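Local coordinates for protein profilin-2 (Rattus norvegicus, PDB 2VK3) that binds actin, as a small cytoskeletal protein of the profilin family, and probably also recognises proline-rich partner proteins, at residues S8-L13 against V33-A38; C19-I24 against F114-E119; V52-D57 against S79-S84. All coordinates share one frame; numbering follows the deposited sequence.

Contact 1: residues S8-L13 against V33-A38; sequences SYVDNL and VWAATA
V10, on the N-terminal helix 3-11 of the profilin fold, presses its two methyls against A35 and A36 of the outermost strand 33-36, so that the helix packs beside the edge of the antiparallel sheet. The tight part is made by methyl groups, set against one another and against backbone carbonyls. V10 sets both methyls against A35 CB, CG2 at 4.0 Å and CG1 at 4.1 Å, and CG1 also lies 3.7 Å from A35 O. CG2 sits between the backbone N and the carbonyl carbon of its own residue (chi1 -66° places CG1 beside N), and this turns both branches to the strand. V10 also packs on I24 of strand 19-26. W34 and A35 both face I24, a classic beta bulge. Further on, T37 turns its methyl to the backbone of V10: CG2 is 3.5 Å from V10 O. With CG2 used there, T37 OG1 takes the other branch position and accepts a hydrogen bond from A22 N of the neighbouring strand. The side of the contact towards D11 is looser and wetter. D11 OD1 comes no nearer to T37 CG2 than 4.0 Å. The carboxylate oxygen is instead held by Q7 NE2, one helical turn earlier; Q7 NE2 also bonds to A36 O, tying helix to strand. A water links the two segments, donating to D11 OD1 at 2.8 Å and accepting from A38 N at 3.0 Å.

Contact 2: residues C19-I24 against F114-E119; sequences CQEAAI and FVMGKE
Two neighbouring antiparallel strands of the central profilin sheet, 19-26 and 111-117, meet here, and a classic beta bulge at Q20 and E21, both opposite M116, shifts their register by one. A23 and F114 form a hydrogen-bonded pair, with F114 N to A23 O at 2.9 Å and the return bond from A23 N to F114 O at 3.0 Å. M116 N donates to E21 O, while M116 O accepts from Q20 N at 2.8 Å. On the face carrying E21 and M116, the methionine side chain runs between two polar ones. Its CG is anti to the backbone N (chi1 -174°), and the chain bends at chi3 to set SD 3.4 Å from Q20 CD and CE 3.6 Å from E21 OE2. The E21 carboxylate is satisfied by the backbone amides of V41 and F42. The other face carries A22 CB beside V115 CG1, and L13 packs on both residues; C19, disulfide-bonded to C18, lays SG 4.1 Å from V115 CB. At the strand end the K118 chain stretches along the C19 backbone. Q20 reaches past M116 to the following residue: its NE2 donates to G117 O at 2.8 Å, the acceptor lying only 6° out of the amide plane.

Contact 3: residues V52-D57 against S79-S84; sequences VIIGKD and SLYVDS
The Y81 ring and its OH are carried towards the end of helix 47-54 by a chi1 of -72°, which sets CG beside its own backbone N, and a chi2 of -77° fixes the tilt of the ring, with CE2 next to I54 O. On the helix, I53 holds CG2 anti to its backbone N, the branch that meets L80. L80 and Y81 are the two central residues of a type I beta turn from S79 to V82, in the loop joining strands 71-79 and 87-92 of the profilin sheet, and both point their CB towards the helix. L80 CD2 lies 3.9 Å from I53 CG2, the two side chains crossing at about a right angle, and the same methyl is 3.4 Å from the I53 carbonyl oxygen. Y81 meets I54 obliquely. Its OH is 3.1 Å from I54 O and 3.4 Å from I54 CB, while CE2 passes 3.6 Å from that carbonyl oxygen. The remaining I54 side chain leads away from the turn to Y27. On the sheet side, I53 packs on L66 and L68, and both I53 and L80 reach M88, joining helix and turn to the hydrophobic core. R58 NH1 donates to the carbonyl oxygens of I53 and G55, and its side chain touches L80 and Y81. R107 bonds to L80 O and also touches Y81. R58 thus probably offsets the partial negative charge of the helix-end carbonyls, and R107 that of L80 O in the turn, while the buried I53 and L80 side chains probably keep water from the inner side.

Contacts 1 and 2 adjoin through strand 19-26, which lies between edge strand 33-36 and strand 111-117; their centres are 10 Å apart. W34 N lies 2.8 Å from I24 O, a probable hydrogen bond. A second probable one joins I24 N to A35 O, also at 2.8 Å. V10 CG1 packs 3.5 Å from I24 CG1. Contact 3 lies across the chain's centre, 20 Å from contact 2 and 23 Å from contact 1, centre to centre. It still touches contact 2, with F114 CE2 4.2 Å from I53 CD1. A bound dithiol, probably a reducing additive, lies against Y27, C28 and G109; I54 of contact 3 touches Y27.

Contact 1: residues S8-L13 against V33-A38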
loop_
_atom_site.group_PDB
_atom_site.type_symbol
_atom_site.label_atom_id
_atom_site.label_comp_id
_atom_site.label_asym_id
_atom_site.label_seq_id
_atom_site.Cartn_x
_atom_site.Cartn_y
_atom_site.Cartn_z
ATOM N N SER A 8 14.998 2.018 -6.214
ATOM C CA SER A 8 15.861 1.897 -5.030
ATOM C C SER A 8 15.104 2.134 -3.756
ATOM O O SER A 8 15.276 1.462 -2.746
ATOM C CB SER A 8 16.996 2.918 -5.071
ATOM O OG SER A 8 17.742 2.780 -6.263
ATOM N N TYR A 9 14.242 3.143 -3.795
ATOM C CA TYR A 9 13.456 3.452 -2.623
ATOM C C TYR A 9 12.622 2.246 -2.217
ATOM O O TYR A 9 12.644 1.842 -1.061
ATOM C CB TYR A 9 12.599 4.697 -2.846
ATOM C CG TYR A 9 11.863 5.138 -1.607
ATOM C CD1 TYR A 9 12.549 5.698 -0.559
ATOM C CD2 TYR A 9 10.474 4.981 -1.475
ATOM C CE1 TYR A 9 11.892 6.114 0.578
ATOM C CE2 TYR A 9 9.781 5.401 -0.342
ATOM C CZ TYR A 9 10.506 5.950 0.712
ATOM O OH TYR A 9 9.877 6.344 1.842
ATOM N N VAL A 10 11.860 1.643 -3.132
ATOM C CA VAL A 10 10.963 0.598 -2.707
ATOM C C VAL A 10 11.780 -0.640 -2.307
ATOM O O VAL A 10 11.405 -1.369 -1.382
ATOM C CB VAL A 10 9.880 0.175 -3.735
ATOM C CG1 VAL A 10 8.912 1.292 -3.971
ATOM C CG2 VAL A 10 10.493 -0.348 -5.000
ATOM N N ASP A 11 12.899 -0.846 -2.990
ATOM C CA ASP A 11 13.793 -1.962 -2.647
ATOM C C ASP A 11 14.359 -1.880 -1.206
ATOM O O ASP A 11 14.734 -2.910 -0.637
ATOM C CB ASP A 11 14.959 -2.033 -3.647
ATOM C CG ASP A 11 14.531 -2.555 -5.001
ATOM O OD1 ASP A 11 13.408 -3.048 -5.136
ATOM O OD2 ASP A 11 15.326 -2.470 -5.944
ATOM N N ASN A 12 14.367 -0.687 -0.600
ATOM C CA ASN A 12 14.778 -0.520 0.790
ATOM C C ASN A 12 13.961 -1.429 1.670
ATOM O O ASN A 12 14.449 -1.967 2.636
ATOM C CB ASN A 12 14.566 0.902 1.335
ATOM C CG ASN A 12 15.563 1.968 0.791
ATOM O OD1 ASN A 12 15.213 3.170 0.769
ATOM N ND2 ASN A 12 16.761 1.563 0.436
ATOM N N LEU A 13 12.682 -1.600 1.342
ATOM C CA LEU A 13 11.816 -2.366 2.198
ATOM C C LEU A 13 12.137 -3.824 2.243
ATOM O O LEU A 13 11.700 -4.562 3.172
ATOM C CB LEU A 13 10.370 -2.155 1.802
ATOM C CG LEU A 13 9.811 -0.826 2.322
ATOM C CD1 LEU A 13 9.561 -0.908 3.836
ATOM C CD2 LEU A 13 10.657 0.420 1.984
ATOM N N VAL A 33 1.506 2.249 -11.178
ATOM C CA VAL A 33 2.630 1.903 -10.303
ATOM C C VAL A 33 3.871 2.625 -10.775
ATOM O O VAL A 33 4.285 2.475 -11.937
ATOM C CB VAL A 33 2.905 0.357 -10.231
ATOM C CG1 VAL A 33 4.133 0.029 -9.323
ATOM C CG2 VAL A 33 1.596 -0.339 -9.727
ATOM N N TRP A 34 4.518 3.360 -9.869
ATOM C CA TRP A 34 5.776 3.996 -10.226
ATOM C C TRP A 34 6.941 2.993 -10.048
ATOM O O TRP A 34 7.860 2.888 -10.878
ATOM C CB TRP A 34 5.999 5.249 -9.410
ATOM C CG TRP A 34 5.089 6.422 -9.742
ATOM C CD1 TRP A 34 3.924 6.366 -10.363
ATOM C CD2 TRP A 34 5.258 7.795 -9.336
ATOM N NE1 TRP A 34 3.322 7.595 -10.413
ATOM C CE2 TRP A 34 4.148 8.506 -9.824
ATOM C CE3 TRP A 34 6.280 8.498 -8.700
ATOM C CZ2 TRP A 34 4.009 9.870 -9.658
ATOM C CZ3 TRP A 34 6.137 9.837 -8.532
ATOM C CH2 TRP A 34 5.005 10.516 -9.010
ATOM N N ALA A 35 6.899 2.268 -8.942
ATOM C CA ALA A 35 7.936 1.285 -8.634
ATOM C C ALA A 35 7.353 0.278 -7.710
ATOM O O ALA A 35 6.583 0.630 -6.769
ATOM C CB ALA A 35 9.169 1.955 -7.996
ATOM N N ALA A 36 7.716 -0.980 -7.931
ATOM C CA ALA A 36 7.296 -2.050 -7.046
ATOM C C ALA A 36 8.403 -3.079 -6.894
ATOM O O ALA A 36 9.249 -3.233 -7.787
ATOM C CB ALA A 36 6.001 -2.713 -7.538
ATOM N N THR A 37 8.408 -3.759 -5.737
ATOM C CA THR A 37 9.408 -4.808 -5.541
ATOM C C THR A 37 9.062 -5.993 -6.452
ATOM O O THR A 37 7.851 -6.319 -6.735
ATOM C CB THR A 37 9.536 -5.190 -4.036
ATOM O OG1 THR A 37 8.235 -5.557 -3.586
ATOM C CG2 THR A 37 10.103 -4.020 -3.195
ATOM N N ALA A 38 10.102 -6.635 -6.994
ATOM C CA ALA A 38 9.946 -7.687 -7.998
ATOM C C ALA A 38 9.287 -8.890 -7.378
ATOM O O ALA A 38 9.585 -9.221 -6.214
ATOM C CB ALA A 38 11.330 -8.117 -8.570
HETATM O O HOH W 1 12.825 -5.487 -6.328
#

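Contact 2: residues C19-I24 against F114-E119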
loop_
_atom_site.group_PDB
_atom_site.type_symbol
_atom_site.label_atom_id
_atom_site.label_comp_id
_atom_site.label_asym_id
_atom_site.label_seq_id
_atom_site.Cartn_x
_atom_site.Cartn_y
_atom_site.Cartn_z
ATOM N N CYS A 19 9.040 -6.802 5.778
ATOM C CA CYS A 19 8.188 -6.805 4.612
ATOM C C CYS A 19 8.596 -7.735 3.501
ATOM O O CYS A 19 9.785 -7.961 3.262
ATOM C CB CYS A 19 8.131 -5.372 4.067
ATOM S SG CYS A 19 7.374 -4.253 5.301
ATOM N N GLN A 20 7.581 -8.200 2.801
ATOM C CA GLN A 20 7.743 -9.080 1.647
ATOM C C GLN A 20 7.529 -8.377 0.327
ATOM O O GLN A 20 8.008 -8.861 -0.685
ATOM C CB GLN A 20 6.817 -10.278 1.719
ATOM C CG GLN A 20 5.426 -10.033 1.457
ATOM C CD GLN A 20 4.629 -11.369 1.484
ATOM O OE1 GLN A 20 4.631 -12.120 0.496
ATOM N NE2 GLN A 20 4.004 -11.675 2.628
ATOM N N GLU A 21 6.827 -7.243 0.349
ATOM C CA GLU A 21 6.760 -6.389 -0.841
ATOM C C GLU A 21 6.430 -4.952 -0.512
ATOM O O GLU A 21 5.968 -4.633 0.576
ATOM C CB GLU A 21 5.856 -6.901 -1.946
ATOM C CG GLU A 21 4.551 -7.452 -1.659
ATOM C CD GLU A 21 3.791 -7.771 -2.956
ATOM O OE1 GLU A 21 3.748 -6.888 -3.861
ATOM O OE2 GLU A 21 3.271 -8.906 -3.075
ATOM N N ALA A 22 6.650 -4.095 -1.502
ATOM C CA ALA A 22 6.337 -2.689 -1.371
ATOM C C ALA A 22 6.144 -2.070 -2.738
ATOM O O ALA A 22 6.752 -2.539 -3.698
ATOM C CB ALA A 22 7.461 -1.980 -0.605
ATOM N N ALA A 23 5.460 -0.931 -2.785
ATOM C CA ALA A 23 5.211 -0.257 -4.017
ATOM C C ALA A 23 4.939 1.212 -3.753
ATOM O O ALA A 23 4.299 1.582 -2.746
ATOM C CB ALA A 23 3.960 -0.878 -4.690
ATOM N N ILE A 24 5.337 2.036 -4.707
ATOM C CA ILE A 24 4.947 3.416 -4.770
ATOM C C ILE A 24 4.024 3.569 -6.011
ATOM O O ILE A 24 4.366 3.193 -7.112
ATOM C CB ILE A 24 6.161 4.354 -4.930
ATOM C CG1 ILE A 24 7.033 4.276 -3.663
ATOM C CG2 ILE A 24 5.736 5.821 -5.172
ATOM C CD1 ILE A 24 6.319 4.757 -2.429
ATOM N N PHE A 114 2.497 1.340 -0.460
ATOM C CA PHE A 114 1.926 0.083 -0.037
ATOM C C PHE A 114 3.091 -0.723 0.521
ATOM O O PHE A 114 4.145 -0.772 -0.109
ATOM C CB PHE A 114 1.372 -0.673 -1.255
ATOM C CG PHE A 114 0.099 -0.102 -1.807
ATOM C CD1 PHE A 114 0.168 0.943 -2.701
ATOM C CD2 PHE A 114 -1.142 -0.608 -1.450
ATOM C CE1 PHE A 114 -0.970 1.455 -3.260
ATOM C CE2 PHE A 114 -2.354 -0.073 -2.006
ATOM C CZ PHE A 114 -2.274 0.968 -2.850
ATOM N N VAL A 115 2.883 -1.361 1.671
ATOM C CA VAL A 115 3.825 -2.392 2.161
ATOM C C VAL A 115 3.035 -3.593 2.605
ATOM O O VAL A 115 1.929 -3.433 3.123
ATOM C CB VAL A 115 4.663 -1.848 3.345
ATOM C CG1 VAL A 115 5.585 -0.691 2.895
ATOM C CG2 VAL A 115 3.814 -1.418 4.536
ATOM N N MET A 116 3.611 -4.790 2.392
ATOM C CA MET A 116 3.027 -6.041 2.816
ATOM C C MET A 116 3.982 -6.717 3.776
ATOM O O MET A 116 5.200 -6.880 3.484
ATOM C CB MET A 116 2.748 -6.967 1.617
ATOM C CG MET A 116 1.999 -8.223 2.001
ATOM S SD MET A 116 1.944 -9.424 0.667
ATOM C CE MET A 116 0.811 -8.586 -0.416
ATOM N N GLY A 117 3.419 -7.089 4.944
ATOM C CA GLY A 117 4.199 -7.752 5.959
ATOM C C GLY A 117 4.568 -9.148 5.509
ATOM O O GLY A 117 3.865 -9.797 4.714
ATOM N N LYS A 118 5.672 -9.628 6.066
ATOM C CA LYS A 118 5.977 -11.032 5.994
ATOM C C LYS A 118 5.000 -11.780 6.930
ATOM O O LYS A 118 4.193 -11.175 7.676
ATOM C CB LYS A 118 7.413 -11.301 6.482
ATOM C CG LYS A 118 8.512 -10.594 5.750
ATOM C CD LYS A 118 9.916 -11.050 6.249
ATOM C CE LYS A 118 11.042 -10.381 5.450
ATOM N NZ LYS A 118 12.397 -10.833 5.922
ATOM N N GLU A 119 5.114 -13.096 6.907
ATOM C CA GLU A 119 4.249 -13.924 7.731
ATOM C C GLU A 119 4.405 -13.564 9.182
ATOM O O GLU A 119 5.505 -13.356 9.679
ATOM C CB GLU A 119 4.459 -15.413 7.533
ATOM C CG GLU A 119 3.272 -16.183 8.125
ATOM C CD GLU A 119 3.302 -17.683 7.912
ATOM O OE1 GLU A 119 3.957 -18.158 6.944
ATOM O OE2 GLU A 119 2.626 -18.360 8.731
#

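Contact 3: residues V52-D57 against S79-S84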
loop_
_atom_site.group_PDB
_atom_site.type_symbol
_atom_site.label_atom_id
_atom_site.label_comp_id
_atom_site.label_asym_id
_atom_site.label_seq_id
_atom_site.Cartn_x
_atom_site.Cartn_y
_atom_site.Cartn_z
ATOM N N VAL A 52 -10.404 2.437 -6.207
ATOM C CA VAL A 52 -11.105 1.948 -4.996
ATOM C C VAL A 52 -10.413 2.393 -3.682
ATOM O O VAL A 52 -11.061 2.882 -2.693
ATOM C CB VAL A 52 -11.318 0.391 -5.005
ATOM C CG1 VAL A 52 -11.823 -0.050 -3.633
ATOM C CG2 VAL A 52 -12.240 -0.056 -6.127
ATOM N N ILE A 53 -9.102 2.263 -3.655
ATOM C CA ILE A 53 -8.269 2.731 -2.530
ATOM C C ILE A 53 -8.501 4.191 -2.199
ATOM O O ILE A 53 -8.629 4.550 -1.033
ATOM C CB ILE A 53 -6.783 2.464 -2.783
ATOM C CG1 ILE A 53 -6.533 0.932 -2.665
ATOM C CG2 ILE A 53 -5.896 3.271 -1.759
ATOM C CD1 ILE A 53 -6.482 0.326 -1.251
ATOM N N ILE A 54 -8.582 5.026 -3.227
ATOM C CA ILE A 54 -8.686 6.478 -2.990
ATOM C C ILE A 54 -10.110 7.025 -3.101
ATOM O O ILE A 54 -10.321 8.251 -3.046
ATOM C CB ILE A 54 -7.835 7.285 -3.981
ATOM C CG1 ILE A 54 -8.430 7.173 -5.411
ATOM C CG2 ILE A 54 -6.325 6.932 -3.786
ATOM C CD1 ILE A 54 -7.690 7.943 -6.426
ATOM N N GLY A 55 -11.052 6.156 -3.280
ATOM C CA GLY A 55 -12.397 6.539 -3.664
ATOM C C GLY A 55 -13.234 7.246 -2.619
ATOM O O GLY A 55 -12.877 7.343 -1.429
ATOM N N LYS A 56 -14.298 7.859 -3.109
ATOM C CA LYS A 56 -15.171 8.648 -2.240
ATOM C C LYS A 56 -16.043 7.776 -1.332
ATOM O O LYS A 56 -16.378 8.206 -0.206
ATOM C CB LYS A 56 -16.069 9.554 -3.051
ATOM C CG LYS A 56 -15.301 10.563 -3.823
ATOM C CD LYS A 56 -15.210 11.826 -3.115
ATOM C CE LYS A 56 -14.682 12.909 -4.121
ATOM N NZ LYS A 56 -15.493 12.973 -5.435
ATOM N N ASP A 57 -16.410 6.588 -1.796
ATOM C CA ASP A 57 -17.150 5.674 -1.009
ATOM C C ASP A 57 -16.128 4.931 -0.123
ATOM O O ASP A 57 -15.332 4.109 -0.586
ATOM C CB ASP A 57 -17.858 4.657 -1.873
ATOM C CG ASP A 57 -18.588 3.628 -1.045
ATOM O OD1 ASP A 57 -18.600 3.734 0.206
ATOM O OD2 ASP A 57 -19.211 2.725 -1.629
ATOM N N SER A 79 -8.238 5.185 7.528
ATOM C CA SER A 79 -8.034 6.564 7.886
ATOM C C SER A 79 -7.292 7.309 6.792
ATOM O O SER A 79 -6.513 8.209 7.092
ATOM C CB SER A 79 -7.219 6.624 9.190
ATOM O OG SER A 79 -7.985 6.106 10.253
ATOM N N LEU A 80 -7.506 6.928 5.523
ATOM C CA LEU A 80 -6.685 7.448 4.436
ATOM C C LEU A 80 -6.870 8.923 4.242
ATOM O O LEU A 80 -5.954 9.578 3.806
ATOM C CB LEU A 80 -7.013 6.791 3.080
ATOM C CG LEU A 80 -5.826 6.687 2.100
ATOM C CD1 LEU A 80 -4.653 5.794 2.543
ATOM C CD2 LEU A 80 -6.256 6.280 0.699
ATOM N N TYR A 81 -8.080 9.419 4.540
ATOM C CA TYR A 81 -8.427 10.857 4.387
ATOM C C TYR A 81 -8.616 11.594 5.694
ATOM O O TYR A 81 -9.138 12.710 5.716
ATOM C CB TYR A 81 -9.623 11.026 3.478
ATOM C CG TYR A 81 -9.258 10.742 2.086
ATOM C CD1 TYR A 81 -8.544 11.671 1.323
ATOM C CD2 TYR A 81 -9.549 9.508 1.514
ATOM C CE1 TYR A 81 -8.172 11.371 0.067
ATOM C CE2 TYR A 81 -9.142 9.192 0.260
ATOM C CZ TYR A 81 -8.479 10.136 -0.478
ATOM O OH TYR A 81 -8.072 9.865 -1.756
ATOM N N VAL A 82 -8.071 11.014 6.755
ATOM C CA VAL A 82 -7.924 11.656 8.068
ATOM C C VAL A 82 -6.553 12.356 8.080
ATOM O O VAL A 82 -5.502 11.725 7.982
ATOM C CB VAL A 82 -8.045 10.604 9.202
ATOM C CG1 VAL A 82 -7.669 11.229 10.568
ATOM C CG2 VAL A 82 -9.438 10.015 9.215
ATOM N N ASP A 83 -6.556 13.679 8.146
ATOM C CA ASP A 83 -5.351 14.417 7.755
ATOM C C ASP A 83 -4.170 14.146 8.667
ATOM O O ASP A 83 -3.025 14.145 8.203
ATOM C CB ASP A 83 -5.618 15.926 7.575
ATOM C CG ASP A 83 -6.291 16.247 6.235
ATOM O OD1 ASP A 83 -6.178 15.444 5.272
ATOM O OD2 ASP A 83 -6.931 17.316 6.142
ATOM N N SER A 84 -4.425 13.845 9.931
ATOM C CA SER A 84 -3.344 13.535 10.824
ATOM C C SER A 84 -2.777 12.104 10.664
ATOM O O SER A 84 -1.954 11.677 11.468
ATOM C CB SER A 84 -3.858 13.683 12.256
ATOM O OG SER A 84 -5.010 12.858 12.466
#